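Local coordinates for SLH domain-containing protein (Pseudoflavonifractor capillosus, PDB 4OJU) that is of unknown function but, as a magnesium-binding leucine-rich repeat protein that also carries SLH domains, is probably involved in protein binding, at residues M126-P129 against F130-S133. Residues are numbered along the deposited sequence; the frame is centred on the assembly and turned at random.
Sequences MDNP and FRWS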
HETATM    1  N   MSE A 126     -14.391  -3.570   8.853  1.00 21.49           N
HETATM    2  CA  MSE A 126     -13.169  -4.176   8.312  1.00 21.35           C
HETATM    3  C   MSE A 126     -11.951  -3.433   8.820  1.00 26.19           C
HETATM    4  O   MSE A 126     -11.891  -2.220   8.628  1.00 24.21           O
HETATM    5  CB  MSE A 126     -13.161  -4.139   6.768  1.00 22.68           C
HETATM    6  CG  MSE A 126     -14.294  -4.936   6.129  1.00 29.48           C
HETATM    7 SE   MSE A 126     -14.045  -4.972   4.190  0.75 38.02          SE
HETATM    8  CE  MSE A 126     -13.810  -3.087   3.749  1.00 34.66           C
ATOM      9  N   ASP A 127     -11.005  -4.141   9.483  1.00 25.02           N
ATOM     10  CA  ASP A 127      -9.698  -3.595   9.932  1.00 26.73           C
ATOM     11  C   ASP A 127      -8.672  -4.003   8.869  1.00 31.65           C
ATOM     12  O   ASP A 127      -8.448  -5.197   8.742  1.00 31.44           O
ATOM     13  CB  ASP A 127      -9.334  -4.167  11.323  1.00 29.49           C
ATOM     14  CG  ASP A 127     -10.390  -3.973  12.397  1.00 44.43           C
ATOM     15  OD1 ASP A 127     -11.334  -3.219  12.165  1.00 45.60           O
ATOM     16  OD2 ASP A 127     -10.273  -4.602  13.461  1.00 57.61           O
ATOM     17  N   ASN A 128      -8.142  -3.053   8.026  1.00 30.86           N
ATOM     18  CA  ASN A 128      -7.271  -3.280   6.828  1.00 27.91           C
ATOM     19  C   ASN A 128      -6.924  -4.771   6.584  1.00 27.35           C
ATOM     20  O   ASN A 128      -5.847  -5.254   6.940  1.00 26.67           O
ATOM     21  CB  ASN A 128      -6.005  -2.429   6.803  1.00 26.13           C
ATOM     22  CG  ASN A 128      -5.333  -2.425   5.436  1.00 30.26           C
ATOM     23  OD1 ASN A 128      -5.764  -3.084   4.468  1.00 25.44           O
ATOM     24  ND2 ASN A 128      -4.285  -1.663   5.306  1.00 26.71           N
ATOM     25  N   PRO A 129      -7.864  -5.521   5.980  1.00 21.40           N
ATOM     26  CA  PRO A 129      -7.624  -6.957   5.771  1.00 19.64           C
ATOM     27  C   PRO A 129      -6.768  -7.255   4.546  1.00 23.56           C
ATOM     28  O   PRO A 129      -6.353  -8.385   4.390  1.00 22.78           O
ATOM     29  CB  PRO A 129      -9.047  -7.517   5.546  1.00 19.93           C
ATOM     30  CG  PRO A 129     -10.007  -6.361   5.955  1.00 24.95           C
ATOM     31  CD  PRO A 129      -9.234  -5.152   5.565  1.00 22.21           C
ATOM     32  N   PHE A 130      -6.567  -6.292   3.648  1.00 21.33           N
ATOM     33  CA  PHE A 130      -5.931  -6.548   2.354  1.00 20.63           C
ATOM     34  C   PHE A 130      -4.533  -5.950   2.195  1.00 24.29           C
ATOM     35  O   PHE A 130      -3.986  -5.972   1.084  1.00 21.70           O
ATOM     36  CB  PHE A 130      -6.863  -6.008   1.265  1.00 22.66           C
ATOM     37  CG  PHE A 130      -8.317  -6.387   1.524  1.00 24.06           C
ATOM     38  CD1 PHE A 130      -8.726  -7.716   1.477  1.00 25.00           C
ATOM     39  CD2 PHE A 130      -9.278  -5.409   1.760  1.00 26.74           C
ATOM     40  CE1 PHE A 130     -10.059  -8.065   1.718  1.00 26.22           C
ATOM     41  CE2 PHE A 130     -10.607  -5.758   1.999  1.00 28.37           C
ATOM     42  CZ  PHE A 130     -10.984  -7.085   1.984  1.00 26.44           C
ATOM     43  N   ARG A 131      -3.922  -5.487   3.300  1.00 21.50           N
ATOM     44  CA  ARG A 131      -2.578  -4.899   3.256  1.00 21.66           C
ATOM     45  C   ARG A 131      -1.593  -5.848   2.577  1.00 25.33           C
ATOM     46  O   ARG A 131      -1.636  -7.054   2.841  1.00 23.89           O
ATOM     47  CB  ARG A 131      -2.081  -4.555   4.666  1.00 20.10           C
ATOM     48  CG  ARG A 131      -0.900  -3.569   4.668  1.00 26.92           C
ATOM     49  CD  ARG A 131      -0.675  -3.058   6.071  1.00 28.34           C
ATOM     50  NE  ARG A 131       0.502  -2.196   6.165  1.00 25.55           N
ATOM     51  CZ  ARG A 131       0.949  -1.663   7.302  1.00 30.38           C
ATOM     52  NH1 ARG A 131       0.297  -1.863   8.437  1.00 25.48           N
ATOM     53  NH2 ARG A 131       2.037  -0.909   7.303  1.00 29.65           N
ATOM     54  N   TRP A 132      -0.755  -5.302   1.663  1.00 22.23           N
ATOM     55  CA  TRP A 132       0.300  -6.001   0.901  1.00 23.64           C
ATOM     56  C   TRP A 132      -0.256  -6.967  -0.152  1.00 29.68           C
ATOM     57  O   TRP A 132       0.530  -7.596  -0.859  1.00 30.51           O
ATOM     58  CB  TRP A 132       1.311  -6.756   1.822  1.00 21.92           C
ATOM     59  CG  TRP A 132       1.829  -5.935   2.964  1.00 22.10           C
ATOM     60  CD1 TRP A 132       2.454  -4.727   2.890  1.00 25.50           C
ATOM     61  CD2 TRP A 132       1.698  -6.235   4.362  1.00 21.77           C
ATOM     62  NE1 TRP A 132       2.731  -4.260   4.156  1.00 25.23           N
ATOM     63  CE2 TRP A 132       2.290  -5.171   5.077  1.00 25.80           C
ATOM     64  CE3 TRP A 132       1.163  -7.321   5.083  1.00 21.74           C
ATOM     65  CZ2 TRP A 132       2.320  -5.131   6.478  1.00 25.23           C
ATOM     66  CZ3 TRP A 132       1.248  -7.309   6.468  1.00 23.17           C
ATOM     67  CH2 TRP A 132       1.805  -6.212   7.152  1.00 24.22           C
ATOM     68  N   SER A 133      -1.574  -7.114  -0.261  1.00 27.35           N
ATOM     69  CA  SER A 133      -2.121  -7.962  -1.313  1.00 28.47           C
ATOM     70  C   SER A 133      -2.138  -7.113  -2.590  1.00 39.00           C
ATOM     71  O   SER A 133      -3.082  -6.348  -2.826  1.00 38.10           O
ATOM     72  CB  SER A 133      -3.499  -8.492  -0.947  1.00 28.00           C
ATOM     73  OG  SER A 133      -3.378  -9.363   0.161  1.00 30.36           O
TER
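Pro-129 and Phe-130 make a local CH-pi contact between neighbouring side chains, where strand 125-127 gives way to the loop leading to strand 138-141. The proline ring lies over one face of the phenyl ring: CB of Pro-129 sits 3.9 Å from the ring centroid of Phe-130, only 7° off the normal. CD of Pro-129 reaches CD2 of Phe-130 at 3.8 Å. With chi1 at -44°, CG of Phe-130 stands beside its own backbone N, which places the ring over Pro-129. From the strand, selenomethionine Met-126 comes to the same ring obliquely, its SE 4.2 Å from CE2 of Phe-130, a Met-aromatic contact made through the selenium. Inside the BspA-type leucine-rich repeat region, Ile-117 and Ile-119 of strand 116-119 back Phe-130 and Met-126; Phe-108 also packs on Phe-130, and Pro-129 on Phe-130 of a second subunit. Backbone hydrogen bonds of Asn-128, Pro-129 and Arg-131 to Leu-106, Phe-108 and Ser-110 join this bend to the loop after strand 102-103, the parallel neighbour of strand 125-127. The side-chain amide of Asn-128 turns toward the loop, its OD1 accepting a weak, bent hydrogen bond from N of Phe-130 (3.4 Å, 138°). Its ND2 lies 3.7 Å from CB of Arg-131; the two side chains cross at about a right angle, with the amide and guanidinium planes close to parallel. A type II beta turn follows, closed by N of Ser-133 to O of Phe-130 at 3.0 Å. At its two central positions, CG of Arg-131 lies over the centre of the Trp-132 indole, 3.6 Å above the plane, and the guanidinium NH2 continues to a salt bridge with Asp-112 of a third subunit.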